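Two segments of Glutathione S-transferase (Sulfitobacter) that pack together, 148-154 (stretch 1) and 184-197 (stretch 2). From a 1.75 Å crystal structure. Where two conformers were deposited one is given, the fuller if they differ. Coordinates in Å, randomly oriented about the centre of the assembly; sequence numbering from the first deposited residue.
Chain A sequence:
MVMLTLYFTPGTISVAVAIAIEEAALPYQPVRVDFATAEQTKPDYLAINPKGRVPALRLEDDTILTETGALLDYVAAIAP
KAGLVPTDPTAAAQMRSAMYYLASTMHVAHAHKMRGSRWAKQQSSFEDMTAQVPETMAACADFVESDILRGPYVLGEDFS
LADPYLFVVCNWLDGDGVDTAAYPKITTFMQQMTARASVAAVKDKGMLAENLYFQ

Stretch 1 (148-154) ILRGPYV
Stretch 2 184-197: PKITTFMQQMTARA

An irregular loop lies along one side of a helix here, joined by an apolar centre of Leu149, Tyr153 and Phe189 and pinned at its two ends by long basic side chains, with 523 Å² buried in all.

Stretch 2 is helical from Pro184, with phi/psi near -63/-42 and i to i+4 bonds such as Phe189 N to Lys185 O at 2.9 Å. Stretch 1 is a tight turn: Arg150 N bonds Val154 O at 3.1 Å and Gly151 N bonds Tyr153 O at 2.9 Å. Gly151 sits at 99/133, where a CB would jam against the preceding carbonyl, and the peptide before Pro152 is cis. The closest CA atoms across the contact, of Pro152 and Phe189, are 5.3 Å apart.

Leu149 points toward the helix, chi1 -107° between wells and chi2 t, placing CD1 3.6 Å from Ile186 CA and 3.7 Å from Phe189 CB. Its CD1 rests against the helix backbone at Ile186, while CD2 lies by the Phe189 ring, 3.9 Å from Phe189 CD1. Phe189 (chi1 t, chi2 76°) leaves sideways, and its CE1 lies 4.1 Å from Tyr153 CD1, at the edge of the tyrosine ring. Tyr153 (m, chi2 -67°) also starts sideways but reaches the helix with its end; Met193, m at all three chi angles, sets SD 3.9 Å from Tyr153 CE1, again at the ring edge.

Buried tyrosine needs a partner for its hydroxyl: Arg196 NH1 donates to Tyr153 OH at 3.0 Å, from a side chain with chi1-chi3 m, t, p. At the other end Lys185 (m, t, m, t) carries NZ to Leu149 O, 2.6 Å away. Between them, a water donates to Pro152 O (2.9 Å) and Lys185 O (2.6 Å), bridging the two backbones. Gln192 (m, m) lays its aliphatic CG 4.0 Å from Pro152 CB.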

ATOM      1  N   ILE A 148      16.188  -2.980  -2.465  1.00 24.76           N
ATOM      2  CA  ILE A 148      15.366  -3.212  -1.280  1.00 19.71           C
ATOM      3  C   ILE A 148      16.044  -4.138  -0.288  1.00 24.74           C
ATOM      4  O   ILE A 148      16.149  -3.819   0.896  1.00 22.82           O
ATOM      5  CB  ILE A 148      13.985  -3.783  -1.648  1.00 22.47           C
ATOM      6  CG1 ILE A 148      13.165  -2.720  -2.379  1.00 29.36           C
ATOM      7  CG2 ILE A 148      13.254  -4.280  -0.394  1.00 24.71           C
ATOM      8  CD1 ILE A 148      11.750  -3.156  -2.697  1.00 27.47           C
ATOM      9  N   LEU A 149      16.513  -5.284  -0.775  1.00 19.14           N
ATOM     10  CA  LEU A 149      17.060  -6.310   0.103  1.00 17.69           C
ATOM     11  C   LEU A 149      18.510  -6.020   0.476  1.00 23.33           C
ATOM     12  O   LEU A 149      19.420  -6.220  -0.335  1.00 26.03           O
ATOM     13  CB  LEU A 149      17.000  -7.676  -0.580  1.00 25.81           C
ATOM     14  CG  LEU A 149      15.990  -8.723  -0.141  1.00 31.68           C
ATOM     15  CD1 LEU A 149      16.275 -10.008  -0.905  1.00 21.11           C
ATOM     16  CD2 LEU A 149      16.040  -8.959   1.371  1.00 23.98           C
ATOM     17  N   ARG A 150      18.734  -5.553   1.698  1.00 23.40           N
ATOM     18  CA  ARG A 150      20.099  -5.345   2.165  1.00 25.35           C
ATOM     19  C   ARG A 150      20.798  -6.685   2.418  1.00 25.54           C
ATOM     20  O   ARG A 150      21.968  -6.856   2.075  1.00 22.92           O
ATOM     21  CB  ARG A 150      20.126  -4.463   3.414  1.00 26.95           C
ATOM     22  CG  ARG A 150      21.529  -4.089   3.851  1.00 38.13           C
ATOM     23  CD  ARG A 150      21.536  -2.952   4.869  1.00 45.50           C
ATOM     24  NE  ARG A 150      22.709  -3.039   5.740  1.00 57.02           N
ATOM     25  CZ  ARG A 150      23.941  -2.695   5.377  1.00 62.28           C
ATOM     26  NH1 ARG A 150      24.174  -2.230   4.155  1.00 64.06           N
ATOM     27  NH2 ARG A 150      24.944  -2.820   6.238  1.00 63.83           N
ATOM     28  N   GLY A 151      20.072  -7.637   2.998  1.00 25.18           N
ATOM     29  CA  GLY A 151      20.590  -8.983   3.189  1.00 20.74           C
ATOM     30  C   GLY A 151      21.111  -9.216   4.594  1.00 22.95           C
ATOM     31  O   GLY A 151      21.867  -8.397   5.110  1.00 25.81           O
ATOM     32  N   PRO A 152      20.725 -10.341   5.220  1.00 20.88           N
ATOM     33  CA  PRO A 152      19.844 -11.377   4.663  1.00 19.81           C
ATOM     34  C   PRO A 152      18.387 -10.949   4.563  1.00 17.87           C
ATOM     35  O   PRO A 152      17.669 -11.474   3.705  1.00 17.12           O
ATOM     36  CB  PRO A 152      19.973 -12.533   5.666  1.00 25.20           C
ATOM     37  CG  PRO A 152      20.406 -11.877   6.945  1.00 23.81           C
ATOM     38  CD  PRO A 152      21.306 -10.752   6.511  1.00 26.60           C
ATOM     39  N   TYR A 153      17.969 -10.005   5.405  1.00 17.20           N
ATOM     40  CA  TYR A 153      16.585  -9.526   5.404  1.00 15.57           C
ATOM     41  C   TYR A 153      16.531  -8.147   4.785  1.00 15.49           C
ATOM     42  O   TYR A 153      17.566  -7.595   4.429  1.00 16.77           O
ATOM     43  CB  TYR A 153      16.031  -9.482   6.831  1.00 16.16           C
ATOM     44  CG  TYR A 153      15.963 -10.847   7.468  1.00 15.36           C
ATOM     45  CD1 TYR A 153      15.094 -11.819   6.989  1.00 18.07           C
ATOM     46  CD2 TYR A 153      16.785 -11.175   8.536  1.00 16.55           C
ATOM     47  CE1 TYR A 153      15.045 -13.087   7.573  1.00 16.62           C
ATOM     48  CE2 TYR A 153      16.740 -12.432   9.120  1.00 19.35           C
ATOM     49  CZ  TYR A 153      15.863 -13.378   8.641  1.00 18.16           C
ATOM     50  OH  TYR A 153      15.835 -14.627   9.231  1.00 16.40           O
ATOM     51  N   VAL A 154      15.340  -7.573   4.672  1.00 14.26           N
ATOM     52  CA  VAL A 154      15.230  -6.255   4.040  1.00 15.66           C
ATOM     53  C   VAL A 154      16.143  -5.201   4.678  1.00 16.47           C
ATOM     54  O   VAL A 154      16.871  -4.501   3.989  1.00 19.88           O
ATOM     55  CB  VAL A 154      13.774  -5.767   4.022  1.00 16.36           C
ATOM     56  CG1 VAL A 154      13.703  -4.294   3.583  1.00 16.46           C
ATOM     57  CG2 VAL A 154      12.950  -6.645   3.103  1.00 17.14           C
ATOM     58  N   PRO A 184      20.621 -13.826  -6.172  1.00 25.02           N
ATOM     59  CA  PRO A 184      21.288 -14.433  -5.012  1.00 26.92           C
ATOM     60  C   PRO A 184      20.767 -13.936  -3.663  1.00 23.46           C
ATOM     61  O   PRO A 184      20.551 -14.762  -2.773  1.00 23.73           O
ATOM     62  CB  PRO A 184      22.775 -14.074  -5.206  1.00 32.11           C
ATOM     63  CG  PRO A 184      22.823 -13.074  -6.323  1.00 34.05           C
ATOM     64  CD  PRO A 184      21.585 -13.275  -7.145  1.00 29.71           C
ATOM     65  N   LYS A 185      20.545 -12.630  -3.510  1.00 19.61           N
ATOM     66  CA  LYS A 185      20.055 -12.117  -2.233  1.00 20.33           C
ATOM     67  C   LYS A 185      18.620 -12.547  -1.944  1.00 20.00           C
ATOM     68  O   LYS A 185      18.288 -12.880  -0.804  1.00 17.81           O
ATOM     69  CB  LYS A 185      20.227 -10.599  -2.135  1.00 24.00           C
ATOM     70  CG  LYS A 185      21.682 -10.176  -1.942  1.00 29.41           C
ATOM     71  CD  LYS A 185      21.783  -8.734  -1.476  1.00 34.33           C
ATOM     72  CE  LYS A 185      21.348  -7.804  -2.576  1.00 41.23           C
ATOM     73  NZ  LYS A 185      21.264  -6.387  -2.128  1.00 46.71           N
ATOM     74  N   ILE A 186      17.778 -12.559  -2.973  1.00 18.19           N
ATOM     75  CA  ILE A 186      16.416 -13.056  -2.814  1.00 18.21           C
ATOM     76  C   ILE A 186      16.460 -14.527  -2.420  1.00 17.57           C
ATOM     77  O   ILE A 186      15.705 -14.966  -1.558  1.00 19.32           O
ATOM     78  CB  ILE A 186      15.572 -12.871  -4.101  1.00 19.17           C
ATOM     79  CG1 ILE A 186      15.302 -11.383  -4.344  1.00 21.45           C
ATOM     80  CG2 ILE A 186      14.246 -13.622  -3.992  1.00 18.89           C
ATOM     81  CD1 ILE A 186      14.437 -11.104  -5.575  1.00 19.41           C
ATOM     82  N   THR A 187      17.372 -15.279  -3.030  1.00 18.16           N
ATOM     83  CA  THR A 187      17.499 -16.701  -2.733  1.00 18.57           C
ATOM     84  C   THR A 187      17.882 -16.925  -1.273  1.00 18.79           C
ATOM     85  O   THR A 187      17.258 -17.731  -0.578  1.00 17.90           O
ATOM     86  CB  THR A 187      18.519 -17.380  -3.652  1.00 22.75           C
ATOM     87  OG1 THR A 187      18.033 -17.323  -4.998  1.00 20.88           O
ATOM     88  CG2 THR A 187      18.715 -18.839  -3.255  1.00 25.36           C
ATOM     89  N   THR A 188      18.889 -16.190  -0.805  1.00 18.29           N
ATOM     90  CA  THR A 188      19.306 -16.305   0.592  1.00 20.26           C
ATOM     91  C   THR A 188      18.174 -15.885   1.515  1.00 21.03           C
ATOM     92  O   THR A 188      17.937 -16.518   2.542  1.00 17.41           O
ATOM     93  CB  THR A 188      20.557 -15.465   0.885  1.00 23.12           C
ATOM     94  OG1 THR A 188      21.657 -15.977   0.117  1.00 26.41           O
ATOM     95  CG2 THR A 188      20.901 -15.533   2.364  1.00 25.46           C
ATOM     96  N   PHE A 189      17.474 -14.820   1.135  1.00 17.15           N
ATOM     97  CA  PHE A 189      16.332 -14.319   1.904  1.00 16.53           C
ATOM     98  C   PHE A 189      15.244 -15.385   2.049  1.00 17.46           C
ATOM     99  O   PHE A 189      14.729 -15.624   3.145  1.00 15.95           O
ATOM    100  CB  PHE A 189      15.781 -13.043   1.236  1.00 16.36           C
ATOM    101  CG  PHE A 189      14.429 -12.626   1.740  1.00 15.78           C
ATOM    102  CD1 PHE A 189      14.293 -12.008   2.983  1.00 15.55           C
ATOM    103  CD2 PHE A 189      13.288 -12.843   0.972  1.00 15.86           C
ATOM    104  CE1 PHE A 189      13.034 -11.623   3.464  1.00 15.08           C
ATOM    105  CE2 PHE A 189      12.024 -12.449   1.448  1.00 16.90           C
ATOM    106  CZ  PHE A 189      11.901 -11.843   2.691  1.00 16.75           C
ATOM    107  N   MET A 190      14.891 -16.034   0.945  1.00 16.92           N
ATOM    108  CA  MET A 190      13.858 -17.062   0.981  1.00 17.37           C
ATOM    109  C   MET A 190      14.303 -18.235   1.843  1.00 18.88           C
ATOM    110  O   MET A 190      13.496 -18.832   2.528  1.00 17.79           O
ATOM    111  CB  MET A 190      13.521 -17.558  -0.432  1.00 19.04           C
ATOM    112  CG  MET A 190      12.974 -16.477  -1.361  1.00 21.34           C
ATOM    113  SD  MET A 190      11.422 -15.765  -0.780  1.00 28.63           S
ATOM    114  CE  MET A 190      10.246 -17.032  -1.291  1.00 38.07           C
ATOM    115  N   GLN A 191      15.584 -18.567   1.807  1.00 18.73           N
ATOM    116  CA  GLN A 191      16.076 -19.659   2.655  1.00 19.23           C
ATOM    117  C   GLN A 191      16.011 -19.334   4.140  1.00 19.23           C
ATOM    118  O   GLN A 191      15.719 -20.212   4.957  1.00 25.78           O
ATOM    119  CB  GLN A 191      17.494 -20.036   2.271  1.00 21.53           C
ATOM    120  CG  GLN A 191      17.565 -20.665   0.897  1.00 24.18           C
ATOM    121  CD  GLN A 191      18.970 -20.734   0.387  1.00 31.76           C
ATOM    122  OE1 GLN A 191      19.880 -20.137   0.964  1.00 34.59           O
ATOM    123  NE2 GLN A 191      19.164 -21.460  -0.705  1.00 32.09           N
ATOM    124  N   GLN A 192      16.303 -18.087   4.498  1.00 16.98           N
ATOM    125  CA  GLN A 192      16.207 -17.682   5.898  1.00 16.82           C
ATOM    126  C   GLN A 192      14.754 -17.692   6.342  1.00 17.43           C
ATOM    127  O   GLN A 192      14.436 -18.165   7.428  1.00 17.71           O
ATOM    128  CB  GLN A 192      16.814 -16.291   6.125  1.00 16.76           C
ATOM    129  CG  GLN A 192      18.316 -16.218   5.864  1.00 27.49           C
ATOM    130  CD  GLN A 192      19.104 -17.135   6.779  1.00 39.15           C
ATOM    131  OE1 GLN A 192      18.742 -17.337   7.946  1.00 40.37           O
ATOM    132  NE2 GLN A 192      20.184 -17.704   6.254  1.00 47.00           N
ATOM    133  N   MET A 193      13.875 -17.163   5.495  1.00 15.84           N
ATOM    134  CA  MET A 193      12.453 -17.085   5.822  1.00 15.39           C
ATOM    135  C   MET A 193      11.843 -18.475   6.010  1.00 15.67           C
ATOM    136  O   MET A 193      11.106 -18.722   6.970  1.00 15.81           O
ATOM    137  CB  MET A 193      11.694 -16.313   4.736  1.00 15.06           C
ATOM    138  CG  MET A 193      12.004 -14.807   4.704  1.00 14.85           C
ATOM    139  SD  MET A 193      11.527 -13.972   6.242  1.00 15.26           S
ATOM    140  CE  MET A 193       9.737 -14.090   6.189  1.00 14.11           C
ATOM    141  N   THR A 194      12.162 -19.371   5.083  0.53 25.03           N
ATOM    142  CA  THR A 194      11.649 -20.740   5.101  0.53 11.33           C
ATOM    143  C   THR A 194      12.017 -21.462   6.404  0.53 16.17           C
ATOM    144  O   THR A 194      11.271 -22.316   6.888  0.53 16.64           O
ATOM    145  CB  THR A 194      12.158 -21.528   3.866  0.53 19.12           C
ATOM    146  OG1 THR A 194      11.604 -20.951   2.675  0.53 21.02           O
ATOM    147  CG2 THR A 194      11.767 -22.993   3.942  0.53 15.95           C
ATOM    148  N   ALA A 195      13.149 -21.074   6.988  1.00 15.42           N
ATOM    149  CA  ALA A 195      13.668 -21.711   8.197  1.00 15.36           C
ATOM    150  C   ALA A 195      13.097 -21.117   9.481  1.00 16.00           C
ATOM    151  O   ALA A 195      13.330 -21.651  10.565  1.00 14.93           O
ATOM    152  CB  ALA A 195      15.187 -21.630   8.217  1.00 17.32           C
ATOM    153  N   ARG A 196      12.356 -20.015   9.370  1.00 14.51           N
ATOM    154  CA  ARG A 196      11.822 -19.341  10.557  1.00 15.13           C
ATOM    155  C   ARG A 196      10.609 -20.064  11.125  1.00 13.06           C
ATOM    156  O   ARG A 196       9.823 -20.675  10.389  1.00 13.59           O
ATOM    157  CB  ARG A 196      11.452 -17.878  10.251  1.00 15.27           C
ATOM    158  CG  ARG A 196      12.656 -16.958  10.023  1.00 18.60           C
ATOM    159  CD  ARG A 196      12.224 -15.498   9.853  1.00 16.41           C
ATOM    160  NE  ARG A 196      11.880 -14.846  11.124  1.00 15.86           N
ATOM    161  CZ  ARG A 196      12.741 -14.187  11.898  1.00 19.04           C
ATOM    162  NH1 ARG A 196      14.020 -14.094  11.553  1.00 15.63           N
ATOM    163  NH2 ARG A 196      12.325 -13.624  13.033  1.00 13.71           N
ATOM    164  N   ALA A 197      10.457 -19.991  12.443  1.00 13.56           N
ATOM    165  CA  ALA A 197       9.334 -20.648  13.104  1.00 14.21           C
ATOM    166  C   ALA A 197       7.973 -20.158  12.602  1.00 15.36           C
ATOM    167  O   ALA A 197       7.032 -20.946  12.465  1.00 15.35           O
ATOM    168  CB  ALA A 197       9.444 -20.476  14.618  1.00 13.53           C
TER
HETATM  169  O   HOH W   1      19.309 -11.764   1.349  1.00 22.40           O